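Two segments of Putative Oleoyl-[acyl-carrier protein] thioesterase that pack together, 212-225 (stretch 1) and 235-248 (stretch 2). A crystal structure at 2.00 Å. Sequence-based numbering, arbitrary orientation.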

# COMPACT_ATOMS: atom_id res chain seq x y z
N GLU B 212 10.16 -10.94 -15.04
CA GLU B 212 9.12 -9.98 -14.62
C GLU B 212 7.73 -10.59 -14.79
O GLU B 212 7.49 -11.37 -15.72
CB GLU B 212 9.20 -8.67 -15.41
CG GLU B 212 10.49 -7.89 -15.22
N VAL B 213 6.83 -10.26 -13.85
CA VAL B 213 5.44 -10.72 -13.85
C VAL B 213 4.61 -9.60 -14.48
O VAL B 213 4.89 -8.42 -14.24
CB VAL B 213 4.95 -11.05 -12.43
CG1 VAL B 213 3.54 -11.61 -12.47
CG2 VAL B 213 5.87 -12.08 -11.77
N LYS B 214 3.61 -9.97 -15.29
CA LYS B 214 2.72 -9.04 -15.99
C LYS B 214 1.28 -9.11 -15.47
O LYS B 214 0.91 -10.06 -14.75
CB LYS B 214 2.75 -9.30 -17.49
CG LYS B 214 4.12 -9.10 -18.14
CD LYS B 214 4.07 -9.34 -19.65
N TYR B 215 0.49 -8.09 -15.83
CA TYR B 215 -0.95 -7.97 -15.49
C TYR B 215 -1.73 -9.11 -16.16
O TYR B 215 -1.44 -9.47 -17.31
CB TYR B 215 -1.50 -6.59 -15.91
CG TYR B 215 -3.00 -6.39 -15.75
CD1 TYR B 215 -3.57 -6.09 -14.48
CD2 TYR B 215 -3.85 -6.47 -16.87
CE1 TYR B 215 -4.99 -5.89 -14.34
CE2 TYR B 215 -5.26 -6.27 -16.75
CZ TYR B 215 -5.82 -5.98 -15.49
OH TYR B 215 -7.18 -5.80 -15.40
N GLY B 216 -2.67 -9.69 -15.41
CA GLY B 216 -3.48 -10.83 -15.87
C GLY B 216 -2.91 -12.22 -15.57
O GLY B 216 -3.66 -13.20 -15.64
N GLN B 217 -1.60 -12.32 -15.25
CA GLN B 217 -0.95 -13.59 -14.91
C GLN B 217 -1.24 -13.97 -13.46
O GLN B 217 -1.41 -13.09 -12.60
CB GLN B 217 0.58 -13.54 -15.11
CG GLN B 217 1.03 -13.35 -16.56
CD GLN B 217 2.55 -13.32 -16.72
OE1 GLN B 217 3.27 -12.72 -15.91
NE2 GLN B 217 3.04 -13.92 -17.79
N THR B 218 -1.32 -15.29 -13.22
CA THR B 218 -1.55 -15.87 -11.90
C THR B 218 -0.18 -16.43 -11.49
O THR B 218 0.36 -17.30 -12.20
CB THR B 218 -2.59 -17.00 -11.92
OG1 THR B 218 -3.82 -16.53 -12.50
CG2 THR B 218 -2.86 -17.53 -10.50
N VAL B 219 0.39 -15.87 -10.42
CA VAL B 219 1.68 -16.32 -9.87
C VAL B 219 1.41 -17.40 -8.80
O VAL B 219 0.35 -17.38 -8.15
CB VAL B 219 2.57 -15.16 -9.29
CG1 VAL B 219 2.70 -14.04 -10.31
CG2 VAL B 219 2.04 -14.59 -8.01
N THR B 220 2.35 -18.33 -8.65
CA THR B 220 2.30 -19.42 -7.67
C THR B 220 3.47 -19.15 -6.72
O THR B 220 4.63 -19.16 -7.15
CB THR B 220 2.43 -20.80 -8.35
OG1 THR B 220 1.42 -20.93 -9.35
CG2 THR B 220 2.27 -21.93 -7.33
N ALA B 221 3.15 -18.86 -5.45
CA ALA B 221 4.12 -18.55 -4.39
C ALA B 221 4.34 -19.79 -3.56
O ALA B 221 3.36 -20.39 -3.10
CB ALA B 221 3.63 -17.41 -3.51
N HIS B 222 5.60 -20.18 -3.36
CA HIS B 222 5.99 -21.35 -2.56
C HIS B 222 6.85 -20.90 -1.39
O HIS B 222 7.55 -19.90 -1.50
CB HIS B 222 6.75 -22.36 -3.40
CG HIS B 222 6.04 -22.82 -4.63
ND1 HIS B 222 5.08 -23.81 -4.60
CD2 HIS B 222 6.18 -22.46 -5.92
CE1 HIS B 222 4.64 -24.01 -5.83
NE2 HIS B 222 5.29 -23.22 -6.65
N ALA B 223 6.78 -21.64 -0.27
CA ALA B 223 7.58 -21.35 0.95
C ALA B 223 7.87 -22.60 1.80
O ALA B 223 6.98 -23.44 1.97
CB ALA B 223 6.93 -20.27 1.81
N ASN B 224 9.12 -22.72 2.25
CA ASN B 224 9.63 -23.77 3.14
C ASN B 224 10.14 -23.10 4.40
O ASN B 224 10.99 -22.22 4.29
CB ASN B 224 10.80 -24.56 2.52
CG ASN B 224 10.38 -25.45 1.36
OD1 ASN B 224 9.32 -26.06 1.39
ND2 ASN B 224 11.26 -25.58 0.37
N ILE B 225 9.63 -23.50 5.56
CA ILE B 225 10.05 -22.98 6.87
C ILE B 225 11.13 -23.99 7.26
O ILE B 225 10.82 -25.17 7.49
CB ILE B 225 8.91 -22.92 7.90
CG1 ILE B 225 7.76 -22.04 7.39
CG2 ILE B 225 9.46 -22.41 9.26
CD1 ILE B 225 6.54 -22.02 8.30
N THR B 235 14.78 -19.93 9.15
CA THR B 235 14.98 -19.53 7.75
C THR B 235 13.77 -19.91 6.92
O THR B 235 13.20 -20.98 7.14
CB THR B 235 16.22 -20.22 7.16
OG1 THR B 235 17.33 -20.04 8.04
CG2 THR B 235 16.57 -19.68 5.75
N THR B 236 13.33 -19.02 6.03
CA THR B 236 12.24 -19.31 5.08
C THR B 236 12.82 -19.16 3.66
O THR B 236 13.48 -18.16 3.38
CB THR B 236 10.93 -18.52 5.28
OG1 THR B 236 11.14 -17.14 4.98
CG2 THR B 236 10.41 -18.70 6.72
N SER B 237 12.63 -20.18 2.82
CA SER B 237 13.08 -20.25 1.43
C SER B 237 11.81 -20.09 0.61
O SER B 237 10.89 -20.89 0.77
CB SER B 237 13.75 -21.59 1.15
OG SER B 237 14.14 -21.72 -0.20
N HIS B 238 11.78 -19.10 -0.28
CA HIS B 238 10.62 -18.76 -1.12
C HIS B 238 10.92 -18.79 -2.61
O HIS B 238 12.06 -18.55 -3.02
CB HIS B 238 10.13 -17.35 -0.81
CG HIS B 238 9.79 -17.09 0.62
ND1 HIS B 238 8.49 -16.96 1.06
CD2 HIS B 238 10.57 -16.93 1.72
CE1 HIS B 238 8.48 -16.74 2.36
NE2 HIS B 238 9.73 -16.72 2.78
N LEU B 239 9.87 -19.06 -3.40
CA LEU B 239 9.90 -19.09 -4.87
C LEU B 239 8.56 -18.57 -5.43
O LEU B 239 7.51 -19.05 -5.00
CB LEU B 239 10.17 -20.50 -5.42
CG LEU B 239 10.15 -20.73 -6.96
CD1 LEU B 239 11.14 -19.84 -7.69
CD2 LEU B 239 10.40 -22.19 -7.29
N ILE B 240 8.63 -17.58 -6.33
CA ILE B 240 7.46 -17.04 -7.04
C ILE B 240 7.68 -17.50 -8.50
O ILE B 240 8.76 -17.25 -9.06
CB ILE B 240 7.34 -15.51 -6.99
CG1 ILE B 240 7.30 -14.98 -5.55
CG2 ILE B 240 6.08 -15.03 -7.74
CD1 ILE B 240 6.12 -15.44 -4.71
N GLU B 241 6.68 -18.18 -9.06
CA GLU B 241 6.70 -18.65 -10.46
C GLU B 241 5.37 -18.37 -11.17
O GLU B 241 4.34 -18.20 -10.52
CB GLU B 241 7.04 -20.15 -10.52
CG GLU B 241 6.07 -21.08 -9.78
CD GLU B 241 6.44 -22.55 -9.84
OE1 GLU B 241 7.49 -22.94 -10.40
OE2 GLU B 241 5.64 -23.34 -9.31
N VAL B 242 5.42 -18.33 -12.51
CA VAL B 242 4.25 -18.11 -13.39
C VAL B 242 4.21 -19.23 -14.46
O VAL B 242 4.79 -19.08 -15.54
CB VAL B 242 4.25 -16.68 -14.01
CG1 VAL B 242 3.05 -16.48 -14.94
CG2 VAL B 242 4.21 -15.64 -12.91
N ASP B 243 3.58 -20.36 -14.09
CA ASP B 243 3.39 -21.56 -14.94
C ASP B 243 4.72 -22.25 -15.33
O ASP B 243 5.11 -22.27 -16.51
CB ASP B 243 2.52 -21.23 -16.17
N ASP B 244 5.40 -22.81 -14.31
CA ASP B 244 6.70 -23.52 -14.43
C ASP B 244 7.83 -22.65 -15.06
O ASP B 244 8.47 -23.04 -16.06
CB ASP B 244 6.51 -24.88 -15.17
CG ASP B 244 5.59 -25.86 -14.42
OD1 ASP B 244 5.22 -25.65 -13.24
OD2 ASP B 244 5.25 -26.90 -15.05
N GLU B 245 8.01 -21.47 -14.48
CA GLU B 245 9.03 -20.49 -14.90
C GLU B 245 9.35 -19.60 -13.70
O GLU B 245 8.43 -18.93 -13.22
CB GLU B 245 8.53 -19.66 -16.09
CG GLU B 245 9.59 -18.74 -16.72
CD GLU B 245 9.08 -17.94 -17.92
OE1 GLU B 245 7.93 -17.44 -17.88
OE2 GLU B 245 9.87 -17.75 -18.88
N LYS B 246 10.60 -19.60 -13.24
CA LYS B 246 11.03 -18.80 -12.06
C LYS B 246 10.95 -17.29 -12.31
O LYS B 246 11.48 -16.81 -13.31
CB LYS B 246 12.45 -19.15 -11.59
CG LYS B 246 12.61 -20.60 -11.12
CD LYS B 246 13.99 -20.89 -10.49
CE LYS B 246 15.15 -20.72 -11.47
N CYS B 247 10.23 -16.59 -11.44
CA CYS B 247 10.06 -15.12 -11.47
C CYS B 247 10.90 -14.44 -10.39
O CYS B 247 11.56 -13.44 -10.67
CB CYS B 247 8.59 -14.73 -11.38
SG CYS B 247 7.65 -15.26 -12.84
N CYS B 248 10.86 -14.99 -9.16
CA CYS B 248 11.60 -14.47 -8.01
C CYS B 248 11.96 -15.57 -6.99
O CYS B 248 11.10 -16.40 -6.68
CB CYS B 248 10.74 -13.40 -7.35
SG CYS B 248 11.40 -12.55 -5.92
O HOH W 1 1.61 -19.91 -11.91
O HOH W 2 6.49 -17.39 -1.02
O HOH W 3 13.79 -24.41 -0.36

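Strands 218-225 and 235-241 of the thioesterase run antiparallel, their axes 4.7 Å apart at closest approach, and the two stretches together bury 794 Å². The backbone ladder comes first. Three pairs exchange reciprocal hydrogen bonds: Thr220 N to Glu241 O (2.7 Å) and Glu241 N to Thr220 O (3.0 Å); His222 N to Leu239 O (2.8 Å) and Leu239 N to His222 O (3.1 Å); Asn224 N to Ser237 O (2.9 Å) and Ser237 N to Asn224 O (3.0 Å). The alternating non-hydrogen-bonded pairs bring alpha carbons close enough for CA-H...O contacts, as from Ala223 CA to Ser237 O (3.3 Å).

One side-chain hydrogen bond crosses the seam, on the face that carries Thr220, His222, Leu239 and Glu241. His222 NE2 donates to Glu241 OE2 (2.7 Å), which lies at the ring edge near its plane. Glu241 (chi1 p, chi2 t) pairs with Thr220, and His222 with Leu239, so this contact is diagonal to the register; the end of the Glu241 side chain comes nearer stretch 1 than its CA-to-CB bond suggests.

On the face of Ala221 and Ile240, the small Ala221 leaves room for Ile240, whose CD1 packs on Ala221 CB at 3.4 Å. Neighbouring Val219 meets Ile240 as well, CB to CG2 at 3.8 Å. Just past the end of strand 235-241, Val242 CG2 touches Val219 CG1 (3.4 Å) and Val213 CG2 (4.1 Å), and Val213 CG2 also meets Cys247 SG (3.8 Å), so three valines and the thiol of Cys247 make an apolar cluster, in which Val213, Val219 and Cys247 are buried and Val242 is partly exposed. Gln217 CD lies 3.7 Å from Val242 CG1, its OE1 accepting from Lys214 N (2.8 Å) across the type II turn.

Waters complete the polar links. One joins Thr218 O (2.9 Å from the water O) and Thr220 OG1 (2.8 Å) to Asp243 N (3.0 Å); another bridges His222 O (2.8 Å) and His238 ND1 (2.9 Å); a third connects Asn224 ND2 (2.9 Å) with Ser237 OG (2.7 Å).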